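Local coordinates for protein beta-L-arabinobiosidase (Bacteroides thetaiotaomicron, PDB 5MQR) that probably hydrolyses terminal glycosidic bonds in plant pectin glycans, as a multidomain glycosidase with sialidase-like and MGH1-like glycoside hydrolase regions, at residues R884-W892 / A906-F916; L922-R933 / W942-S951. All coordinates share one frame; numbering follows the deposited sequence.

Contact 1. Residues R884-W892 / A906-F916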
loop_
_atom_site.group_PDB
_atom_site.type_symbol
_atom_site.label_atom_id
_atom_site.label_comp_id
_atom_site.label_asym_id
_atom_site.label_seq_id
_atom_site.Cartn_x
_atom_site.Cartn_y
_atom_site.Cartn_z
ATOM N N ARG A 884 23.603 -37.664 17.832
ATOM C CA ARG A 884 23.226 -36.374 17.296
ATOM C C ARG A 884 21.852 -36.015 17.864
ATOM O O ARG A 884 20.868 -36.762 17.660
ATOM C CB ARG A 884 23.165 -36.398 15.775
ATOM C CG ARG A 884 24.460 -36.766 15.070
ATOM C CD ARG A 884 24.269 -36.578 13.577
ATOM N NE ARG A 884 25.441 -36.934 12.779
ATOM C CZ ARG A 884 25.842 -38.175 12.496
ATOM N NH1 ARG A 884 25.187 -39.240 12.959
ATOM N NH2 ARG A 884 26.925 -38.347 11.750
ATOM N N GLU A 885 21.796 -34.895 18.577
ATOM C CA GLU A 885 20.547 -34.408 19.185
ATOM C C GLU A 885 20.251 -32.997 18.702
ATOM O O GLU A 885 21.123 -32.320 18.183
ATOM C CB GLU A 885 20.642 -34.440 20.718
ATOM C CG GLU A 885 20.798 -35.840 21.302
ATOM C CD GLU A 885 21.119 -35.843 22.789
ATOM O OE1 GLU A 885 22.093 -35.178 23.222
ATOM O OE2 GLU A 885 20.385 -36.520 23.537
ATOM N N ALA A 886 19.024 -32.547 18.915
ATOM C CA ALA A 886 18.647 -31.181 18.545
ATOM C C ALA A 886 19.501 -30.156 19.290
ATOM O O ALA A 886 19.754 -29.062 18.750
ATOM C CB ALA A 886 17.168 -30.926 18.821
ATOM N N ILE A 887 19.942 -30.518 20.511
ATOM C CA ILE A 887 20.778 -29.623 21.302
ATOM C C ILE A 887 22.088 -29.283 20.599
ATOM O O ILE A 887 22.669 -28.265 20.887
ATOM C CB ILE A 887 21.061 -30.107 22.747
ATOM C CG1 ILE A 887 21.810 -31.446 22.778
ATOM C CG2 ILE A 887 19.764 -30.167 23.536
ATOM C CD1 ILE A 887 22.405 -31.784 24.147
ATOM N N GLY A 888 22.534 -30.123 19.672
ATOM C CA GLY A 888 23.729 -29.838 18.872
ATOM C C GLY A 888 23.632 -28.645 17.925
ATOM O O GLY A 888 24.658 -28.211 17.376
ATOM N N TYR A 889 22.412 -28.143 17.693
ATOM C CA TYR A 889 22.224 -26.935 16.917
ATOM C C TYR A 889 22.245 -25.662 17.755
ATOM O O TYR A 889 22.397 -24.596 17.193
ATOM C CB TYR A 889 20.945 -27.003 16.083
ATOM C CG TYR A 889 20.992 -28.036 14.967
ATOM C CD1 TYR A 889 21.984 -28.004 13.975
ATOM C CD2 TYR A 889 20.029 -29.041 14.893
ATOM C CE1 TYR A 889 22.011 -28.968 12.968
ATOM C CE2 TYR A 889 20.050 -29.996 13.895
ATOM C CZ TYR A 889 21.035 -29.971 12.946
ATOM O OH TYR A 889 21.000 -30.945 11.979
ATOM N N ILE A 890 22.187 -25.774 19.083
ATOM C CA ILE A 890 22.134 -24.606 19.982
ATOM C C ILE A 890 23.354 -23.680 19.853
ATOM O O ILE A 890 23.190 -22.485 19.949
ATOM C CB ILE A 890 21.881 -25.018 21.445
ATOM C CG1 ILE A 890 20.491 -25.658 21.573
ATOM C CG2 ILE A 890 21.888 -23.829 22.400
ATOM C CD1 ILE A 890 20.236 -26.275 22.942
ATOM N N PRO A 891 24.562 -24.199 19.560
ATOM C CA PRO A 891 25.634 -23.231 19.315
ATOM C C PRO A 891 25.270 -22.102 18.324
ATOM O O PRO A 891 25.648 -20.943 18.563
ATOM C CB PRO A 891 26.767 -24.098 18.774
ATOM C CG PRO A 891 26.536 -25.426 19.429
ATOM C CD PRO A 891 25.036 -25.575 19.378
ATOM N N TRP A 892 24.545 -22.430 17.250
ATOM C CA TRP A 892 24.107 -21.424 16.270
ATOM C C TRP A 892 22.984 -20.483 16.748
ATOM O O TRP A 892 22.804 -19.415 16.187
ATOM C CB TRP A 892 23.669 -22.076 14.962
ATOM C CG TRP A 892 24.809 -22.564 14.193
ATOM C CD1 TRP A 892 25.635 -21.827 13.404
ATOM C CD2 TRP A 892 25.293 -23.897 14.147
ATOM N NE1 TRP A 892 26.583 -22.618 12.852
ATOM C CE2 TRP A 892 26.397 -23.901 13.277
ATOM C CE3 TRP A 892 24.872 -25.101 14.720
ATOM C CZ2 TRP A 892 27.117 -25.054 12.982
ATOM C CZ3 TRP A 892 25.596 -26.265 14.439
ATOM C CH2 TRP A 892 26.710 -26.225 13.578
ATOM N N ALA A 906 26.755 -30.420 9.701
ATOM C CA ALA A 906 25.743 -30.687 10.745
ATOM C C ALA A 906 24.297 -30.390 10.323
ATOM O O ALA A 906 23.362 -31.105 10.674
ATOM C CB ALA A 906 26.074 -29.916 12.023
ATOM N N TRP A 907 24.140 -29.329 9.550
ATOM C CA TRP A 907 22.836 -28.895 9.102
ATOM C C TRP A 907 22.201 -29.799 8.035
ATOM O O TRP A 907 21.006 -29.669 7.761
ATOM C CB TRP A 907 22.905 -27.438 8.626
ATOM C CG TRP A 907 23.068 -26.511 9.766
ATOM C CD1 TRP A 907 24.199 -25.872 10.150
ATOM C CD2 TRP A 907 22.059 -26.134 10.683
ATOM N NE1 TRP A 907 23.961 -25.112 11.268
ATOM C CE2 TRP A 907 22.647 -25.248 11.614
ATOM C CE3 TRP A 907 20.710 -26.458 10.817
ATOM C CZ2 TRP A 907 21.926 -24.683 12.666
ATOM C CZ3 TRP A 907 19.989 -25.896 11.865
ATOM C CH2 TRP A 907 20.599 -25.011 12.771
ATOM N N LYS A 908 22.970 -30.721 7.457
ATOM C CA LYS A 908 22.405 -31.679 6.509
ATOM C C LYS A 908 21.382 -32.595 7.170
ATOM O O LYS A 908 20.476 -33.078 6.498
ATOM C CB LYS A 908 23.493 -32.516 5.828
ATOM C CG LYS A 908 24.334 -31.704 4.869
ATOM C CD LYS A 908 25.303 -32.555 4.059
ATOM C CE LYS A 908 25.994 -31.677 3.018
ATOM N NZ LYS A 908 26.815 -32.468 2.049
ATOM N N GLU A 909 21.506 -32.798 8.480
ATOM C CA GLU A 909 20.602 -33.690 9.201
ATOM C C GLU A 909 19.174 -33.156 9.313
ATOM O O GLU A 909 18.261 -33.899 9.617
ATOM C CB GLU A 909 21.163 -34.027 10.581
ATOM C CG GLU A 909 22.530 -34.682 10.526
ATOM C CD GLU A 909 22.536 -35.917 9.631
ATOM O OE1 GLU A 909 21.823 -36.882 9.983
ATOM O OE2 GLU A 909 23.230 -35.909 8.576
ATOM N N ILE A 910 18.990 -31.880 9.028
ATOM C CA ILE A 910 17.667 -31.289 8.943
ATOM C C ILE A 910 16.842 -31.924 7.805
ATOM O O ILE A 910 15.618 -32.067 7.934
ATOM C CB ILE A 910 17.770 -29.755 8.787
ATOM C CG1 ILE A 910 18.393 -29.123 10.031
ATOM C CG2 ILE A 910 16.420 -29.107 8.541
ATOM C CD1 ILE A 910 17.666 -29.346 11.342
HETATM N N MSE A 911 17.509 -32.335 6.725
HETATM C CA MSE A 911 16.805 -32.828 5.534
HETATM C C MSE A 911 16.877 -34.318 5.403
HETATM O O MSE A 911 16.468 -34.849 4.389
HETATM C CB MSE A 911 17.435 -32.192 4.300
HETATM C CG MSE A 911 17.601 -30.679 4.476
HETATM SE SE MSE A 911 18.638 -29.977 2.964
HETATM C CE MSE A 911 20.419 -30.470 3.626
ATOM N N ASP A 912 17.368 -35.011 6.421
ATOM C CA ASP A 912 17.546 -36.451 6.366
ATOM C C ASP A 912 16.551 -37.101 7.294
ATOM O O ASP A 912 16.517 -36.803 8.473
ATOM C CB ASP A 912 18.968 -36.815 6.778
ATOM C CG ASP A 912 19.345 -38.287 6.455
ATOM O OD1 ASP A 912 18.468 -39.163 6.243
ATOM O OD2 ASP A 912 20.567 -38.574 6.437
ATOM N N GLU A 913 15.770 -38.024 6.753
ATOM C CA GLU A 913 14.817 -38.830 7.536
ATOM C C GLU A 913 15.469 -39.693 8.603
ATOM O O GLU A 913 14.796 -40.130 9.520
ATOM C CB GLU A 913 14.039 -39.769 6.610
ATOM C CG GLU A 913 13.024 -39.046 5.738
ATOM C CD GLU A 913 12.249 -39.988 4.827
ATOM O OE1 GLU A 913 12.702 -41.153 4.624
ATOM O OE2 GLU A 913 11.193 -39.531 4.316
ATOM N N LYS A 914 16.752 -39.991 8.426
ATOM C CA LYS A 914 17.524 -40.712 9.414
ATOM C C LYS A 914 18.107 -39.771 10.447
ATOM O O LYS A 914 18.592 -40.211 11.489
ATOM C CB LYS A 914 18.638 -41.494 8.716
ATOM C CG LYS A 914 18.129 -42.432 7.632
ATOM C CD LYS A 914 17.119 -43.413 8.209
ATOM C CE LYS A 914 16.888 -44.619 7.304
ATOM N NZ LYS A 914 16.001 -45.638 7.936
ATOM N N GLY A 915 18.100 -38.488 10.123
ATOM C CA GLY A 915 18.449 -37.428 11.047
ATOM C C GLY A 915 17.250 -36.864 11.793
ATOM O O GLY A 915 16.602 -37.572 12.570
ATOM N N PHE A 916 16.965 -35.589 11.545
ATOM C CA PHE A 916 15.922 -34.890 12.274
ATOM C C PHE A 916 14.608 -34.729 11.513
ATOM O O PHE A 916 13.604 -34.345 12.113
ATOM C CB PHE A 916 16.444 -33.533 12.758
ATOM C CG PHE A 916 17.647 -33.651 13.637
ATOM C CD1 PHE A 916 17.514 -34.061 14.962
ATOM C CD2 PHE A 916 18.917 -33.411 13.139
ATOM C CE1 PHE A 916 18.626 -34.217 15.782
ATOM C CE2 PHE A 916 20.042 -33.551 13.955
ATOM C CZ PHE A 916 19.898 -33.960 15.274
#

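Contact 2. Residues L922-R933 / W942-S951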
loop_
_atom_site.group_PDB
_atom_site.type_symbol
_atom_site.label_atom_id
_atom_site.label_comp_id
_atom_site.label_asym_id
_atom_site.label_seq_id
_atom_site.Cartn_x
_atom_site.Cartn_y
_atom_site.Cartn_z
ATOM N N LEU A 922 10.673 -31.579 13.468
ATOM C CA LEU A 922 12.056 -31.845 13.863
ATOM C C LEU A 922 12.084 -32.640 15.153
ATOM O O LEU A 922 11.452 -32.246 16.146
ATOM C CB LEU A 922 12.826 -30.537 14.068
ATOM C CG LEU A 922 12.929 -29.663 12.819
ATOM C CD1 LEU A 922 13.272 -28.243 13.201
ATOM C CD2 LEU A 922 13.941 -30.189 11.824
ATOM N N THR A 923 12.800 -33.758 15.127
ATOM C CA THR A 923 12.927 -34.629 16.285
ATOM C C THR A 923 13.960 -34.017 17.242
ATOM O O THR A 923 14.717 -33.096 16.861
ATOM C CB THR A 923 13.376 -36.024 15.862
ATOM O OG1 THR A 923 14.536 -35.906 15.030
ATOM C CG2 THR A 923 12.278 -36.754 15.103
ATOM N N THR A 924 13.935 -34.483 18.490
ATOM C CA THR A 924 14.925 -34.083 19.501
ATOM C C THR A 924 16.194 -34.929 19.465
ATOM O O THR A 924 17.159 -34.590 20.133
ATOM C CB THR A 924 14.358 -34.134 20.923
ATOM O OG1 THR A 924 13.470 -35.255 21.058
ATOM C CG2 THR A 924 13.624 -32.847 21.239
ATOM N N ALA A 925 16.186 -36.010 18.688
ATOM C CA ALA A 925 17.327 -36.899 18.555
ATOM C C ALA A 925 17.272 -37.535 17.188
ATOM O O ALA A 925 16.192 -37.709 16.603
ATOM C CB ALA A 925 17.297 -37.977 19.634
ATOM N N GLU A 926 18.432 -37.864 16.654
ATOM C CA GLU A 926 18.484 -38.413 15.309
ATOM C C GLU A 926 17.697 -39.726 15.236
ATOM O O GLU A 926 17.852 -40.604 16.076
ATOM C CB GLU A 926 19.936 -38.594 14.850
ATOM C CG GLU A 926 20.760 -39.539 15.718
ATOM C CD GLU A 926 22.198 -39.629 15.307
ATOM O OE1 GLU A 926 22.526 -39.364 14.128
ATOM O OE2 GLU A 926 23.004 -39.988 16.189
ATOM N N ARG A 927 16.866 -39.857 14.212
ATOM C CA ARG A 927 15.967 -41.012 14.090
ATOM C C ARG A 927 16.693 -42.361 13.903
ATOM O O ARG A 927 16.158 -43.408 14.290
ATOM C CB ARG A 927 14.963 -40.759 12.979
ATOM C CG ARG A 927 14.042 -39.598 13.324
ATOM C CD ARG A 927 13.117 -39.250 12.182
ATOM N NE ARG A 927 12.045 -40.227 12.039
ATOM C CZ ARG A 927 11.312 -40.416 10.938
ATOM N NH1 ARG A 927 11.508 -39.701 9.825
ATOM N NH2 ARG A 927 10.365 -41.344 10.946
ATOM N N ARG A 928 17.908 -42.323 13.338
ATOM C CA ARG A 928 18.768 -43.516 13.186
ATOM C C ARG A 928 19.310 -44.122 14.475
ATOM O O ARG A 928 19.811 -45.246 14.458
ATOM C CB ARG A 928 19.980 -43.204 12.287
ATOM C CG ARG A 928 20.992 -42.205 12.864
ATOM C CD ARG A 928 22.228 -42.127 11.980
ATOM N NE ARG A 928 21.928 -41.507 10.693
ATOM C CZ ARG A 928 21.814 -40.194 10.481
ATOM N NH1 ARG A 928 21.979 -39.307 11.465
ATOM N NH2 ARG A 928 21.543 -39.752 9.262
ATOM N N HIS A 929 19.280 -43.379 15.574
ATOM C CA HIS A 929 19.942 -43.848 16.764
ATOM C C HIS A 929 19.161 -45.009 17.407
ATOM O O HIS A 929 17.938 -44.915 17.577
ATOM C CB HIS A 929 20.184 -42.723 17.762
ATOM C CG HIS A 929 21.222 -43.066 18.773
ATOM N ND1 HIS A 929 20.913 -43.691 19.952
ATOM C CD2 HIS A 929 22.566 -42.919 18.760
ATOM C CE1 HIS A 929 22.020 -43.914 20.637
ATOM N NE2 HIS A 929 23.038 -43.448 19.938
ATOM N N PRO A 930 19.864 -46.114 17.749
ATOM C CA PRO A 930 19.149 -47.279 18.290
ATOM C C PRO A 930 18.379 -47.023 19.588
ATOM O O PRO A 930 17.435 -47.740 19.876
ATOM C CB PRO A 930 20.269 -48.323 18.528
ATOM C CG PRO A 930 21.448 -47.858 17.724
ATOM C CD PRO A 930 21.315 -46.369 17.590
ATOM N N GLU A 931 18.808 -46.055 20.386
ATOM C CA GLU A 931 18.049 -45.644 21.569
ATOM C C GLU A 931 16.931 -44.606 21.329
ATOM O O GLU A 931 16.323 -44.116 22.303
ATOM C CB GLU A 931 18.993 -45.154 22.669
ATOM C CG GLU A 931 20.086 -46.148 23.062
ATOM C CD GLU A 931 21.058 -45.562 24.082
ATOM O OE1 GLU A 931 20.586 -44.856 25.008
ATOM O OE2 GLU A 931 22.295 -45.807 23.967
ATOM N N PHE A 932 16.640 -44.288 20.063
ATOM C CA PHE A 932 15.566 -43.343 19.708
ATOM C C PHE A 932 14.236 -43.826 20.271
ATOM O O PHE A 932 13.792 -44.909 19.944
ATOM C CB PHE A 932 15.463 -43.178 18.177
ATOM C CG PHE A 932 14.433 -42.165 17.732
ATOM C CD1 PHE A 932 13.112 -42.549 17.502
ATOM C CD2 PHE A 932 14.777 -40.820 17.544
ATOM C CE1 PHE A 932 12.163 -41.618 17.093
ATOM C CE2 PHE A 932 13.827 -39.897 17.124
ATOM C CZ PHE A 932 12.522 -40.290 16.906
ATOM N N ARG A 933 13.624 -42.997 21.121
ATOM C CA ARG A 933 12.315 -43.247 21.745
ATOM C C ARG A 933 12.148 -44.651 22.326
ATOM O O ARG A 933 11.190 -45.362 22.043
ATOM C CB ARG A 933 11.174 -42.858 20.802
ATOM C CG ARG A 933 11.138 -41.351 20.516
ATOM C CD ARG A 933 9.852 -40.898 19.826
ATOM N NE ARG A 933 8.697 -41.074 20.711
ATOM C CZ ARG A 933 7.435 -41.253 20.321
ATOM N NH1 ARG A 933 7.091 -41.247 19.028
ATOM N NH2 ARG A 933 6.499 -41.423 21.247
ATOM N N TRP A 942 12.753 -36.897 26.192
ATOM C CA TRP A 942 13.488 -36.070 25.222
ATOM C C TRP A 942 14.429 -36.888 24.328
ATOM O O TRP A 942 15.370 -36.346 23.727
ATOM C CB TRP A 942 14.264 -34.978 25.959
ATOM C CG TRP A 942 13.406 -33.872 26.451
ATOM C CD1 TRP A 942 12.526 -33.910 27.486
ATOM C CD2 TRP A 942 13.355 -32.531 25.929
ATOM N NE1 TRP A 942 11.914 -32.682 27.631
ATOM C CE2 TRP A 942 12.405 -31.822 26.692
ATOM C CE3 TRP A 942 14.026 -31.865 24.902
ATOM C CZ2 TRP A 942 12.125 -30.481 26.473
ATOM C CZ3 TRP A 942 13.722 -30.546 24.667
ATOM C CH2 TRP A 942 12.790 -29.864 25.454
ATOM N N ASP A 943 14.113 -38.172 24.179
ATOM C CA ASP A 943 14.911 -39.082 23.354
ATOM C C ASP A 943 14.372 -39.245 21.933
ATOM O O ASP A 943 14.564 -40.303 21.311
ATOM C CB ASP A 943 15.098 -40.449 24.056
ATOM C CG ASP A 943 13.799 -41.184 24.313
ATOM O OD1 ASP A 943 12.698 -40.557 24.297
ATOM O OD2 ASP A 943 13.905 -42.425 24.537
ATOM N N GLY A 944 13.730 -38.208 21.393
ATOM C CA GLY A 944 13.340 -38.245 19.988
ATOM C C GLY A 944 12.072 -37.529 19.584
ATOM O O GLY A 944 12.013 -36.976 18.495
ATOM N N ALA A 945 11.060 -37.537 20.445
ATOM C CA ALA A 945 9.777 -36.899 20.147
ATOM C C ALA A 945 9.957 -35.421 19.816
ATOM O O ALA A 945 10.997 -34.839 20.137
ATOM C CB ALA A 945 8.827 -37.064 21.338
ATOM N N ILE A 946 8.944 -34.809 19.205
ATOM C CA ILE A 946 9.013 -33.386 18.832
ATOM C C ILE A 946 8.615 -32.571 20.045
ATOM O O ILE A 946 7.548 -32.781 20.619
ATOM C CB ILE A 946 8.109 -33.050 17.635
ATOM C CG1 ILE A 946 8.508 -33.895 16.431
ATOM C CG2 ILE A 946 8.155 -31.562 17.279
ATOM C CD1 ILE A 946 7.680 -33.647 15.198
ATOM N N TRP A 947 9.499 -31.655 20.434
ATOM C CA TRP A 947 9.274 -30.692 21.525
ATOM C C TRP A 947 9.349 -29.276 20.920
ATOM O O TRP A 947 10.398 -28.875 20.411
ATOM C CB TRP A 947 10.348 -30.835 22.607
ATOM C CG TRP A 947 10.120 -31.960 23.548
ATOM C CD1 TRP A 947 10.479 -33.278 23.364
ATOM C CD2 TRP A 947 9.487 -31.893 24.823
ATOM N NE1 TRP A 947 10.088 -34.024 24.434
ATOM C CE2 TRP A 947 9.481 -33.204 25.354
ATOM C CE3 TRP A 947 8.908 -30.859 25.567
ATOM C CZ2 TRP A 947 8.927 -33.502 26.610
ATOM C CZ3 TRP A 947 8.362 -31.147 26.807
ATOM C CH2 TRP A 947 8.365 -32.465 27.318
ATOM N N PRO A 948 8.247 -28.512 20.962
ATOM C CA PRO A 948 8.340 -27.141 20.452
ATOM C C PRO A 948 9.465 -26.305 21.077
ATOM O O PRO A 948 10.067 -25.500 20.370
ATOM C CB PRO A 948 6.945 -26.555 20.750
ATOM C CG PRO A 948 6.036 -27.748 20.693
ATOM C CD PRO A 948 6.854 -28.932 21.174
ATOM N N PHE A 949 9.760 -26.510 22.369
ATOM C CA PHE A 949 10.925 -25.858 23.019
ATOM C C PHE A 949 12.164 -26.006 22.153
ATOM O O PHE A 949 12.869 -25.026 21.879
ATOM C CB PHE A 949 11.186 -26.501 24.382
ATOM C CG PHE A 949 12.222 -25.804 25.223
ATOM C CD1 PHE A 949 13.585 -25.958 24.956
ATOM C CD2 PHE A 949 11.836 -25.067 26.347
ATOM C CE1 PHE A 949 14.545 -25.368 25.772
ATOM C CE2 PHE A 949 12.793 -24.464 27.162
ATOM C CZ PHE A 949 14.150 -24.621 26.880
ATOM N N ALA A 950 12.384 -27.239 21.711
ATOM C CA ALA A 950 13.526 -27.598 20.865
ATOM C C ALA A 950 13.392 -27.118 19.428
ATOM O O ALA A 950 14.349 -26.591 18.866
ATOM C CB ALA A 950 13.721 -29.116 20.860
ATOM N N SER A 951 12.235 -27.375 18.812
ATOM C CA SER A 951 12.002 -26.902 17.446
ATOM C C SER A 951 12.286 -25.376 17.351
ATOM O O SER A 951 12.929 -24.889 16.411
ATOM C CB SER A 951 10.566 -27.219 17.005
ATOM O OG SER A 951 10.349 -28.606 16.993
HETATM O O HOH W 1 9.118 -29.119 14.631
HETATM O O HOH W 2 11.638 -30.654 18.319
#

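Contact 1. Residues R884-W892 / A906-F916
The Y889 ring lies face to face with the six-membered ring of W907, centroids 4.1 Å apart and planes 22° from parallel, slipped so that Y889 CD1 sits over the rim of the indole. W907 turns its edge to W892: NE1 of its five-membered ring stands over the centre of the W892 indole, 3.4 Å from W892 CE2. Y889 in turn presents its own edge to the face of F916 in an offset edge-to-face pair, so four rings from the two segments form one cluster, and F961 of helix 948-964 stacks on W907.

The cross-segment hydrogen bond runs from Y889 OH to A906 O at 2.7 Å. With CG anti to the carbonyl carbon (chi1 -68°), the Y889 ring is sent across to the other segment, where the hydroxyl meets the carbonyl tilted 32° from its plane.

Apolar contacts fill in around the phenol. I910 CD1 comes within 3.6 Å of Y889 CE2, and A906 CB packs against W892 CH2. The far rim of F916 lies against the backbone instead, its CZ 3.6 Å from E885 O.

Charge is present but indirect: R884 NE and E909 OE1 are 4.6 Å apart with the oxygen well out of the guanidinium plane. R884 is salt-bridged to E926, and E909 to R928.

A leucine in place of W907 would probably open a gap between Y889 and W892, leaving the tyrosine face without its stacking partner.

The chemistry is thus that of a buried aromatic core, in which the phenol hydroxyl gives its proton to A906 O, a bond that probably limits how far the ring can shift.

Contact 2. Residues L922-R933 / W942-S951
T924 points its side chain into the 942-951 segment. Its CB lies 3.5 Å from A945 O, and there the side chain divides. OG1, held between the backbone N and the carbonyl carbon (chi1 37°), donates to A945 O at 2.7 Å, in the carbonyl plane and on a lone pair; it also accepts a weak bond from G944 N. CG2 takes the apolar direction, 3.8 Å from A950 CB and equally close to W942 CE3 and W947 CD1. The backbone of T924 joins in, its N donating to G944 O.

Farther along, R933 N donates to D943 O at 2.9 Å, while the F932 ring places CE2 3.3 Å from G944 CA, where a side chain on G944 would clash. At the other end two waters bridge L922 to S951 OG, one accepting from L922 N and the other donating to L922 O and accepting from W947 N; I946 CG1 packs on L922 O.

W947 occupies the N-cap position of helix 948-964. Here an irregular loop is pinned by backbone and threonine hydrogen bonds to the turn leading into a helix, within the MGH1-like glycoside hydrolase domain.

How the contacts relate
From the N terminus, 884-892 comes first, and contact 1 closes a loop of 13 intervening residues that includes helix 901-904. The chain then passes through the short strands 917-918 and 921-922 into 922-933, and contact 2 closes a tighter loop of eight residues, its second segment running into the start of helix 948-964. The two loops follow in series, neither enclosing nor crossing the other, yet they touch: G915 O lies 2.8 Å from R927 N, probably hydrogen-bonded, and E909 forms a salt bridge with R928. Backbone bonds from R884 and A886 to E926 and T924 add a further seam. Together they tie successive connections of the MGH1-like region to helix 948-964.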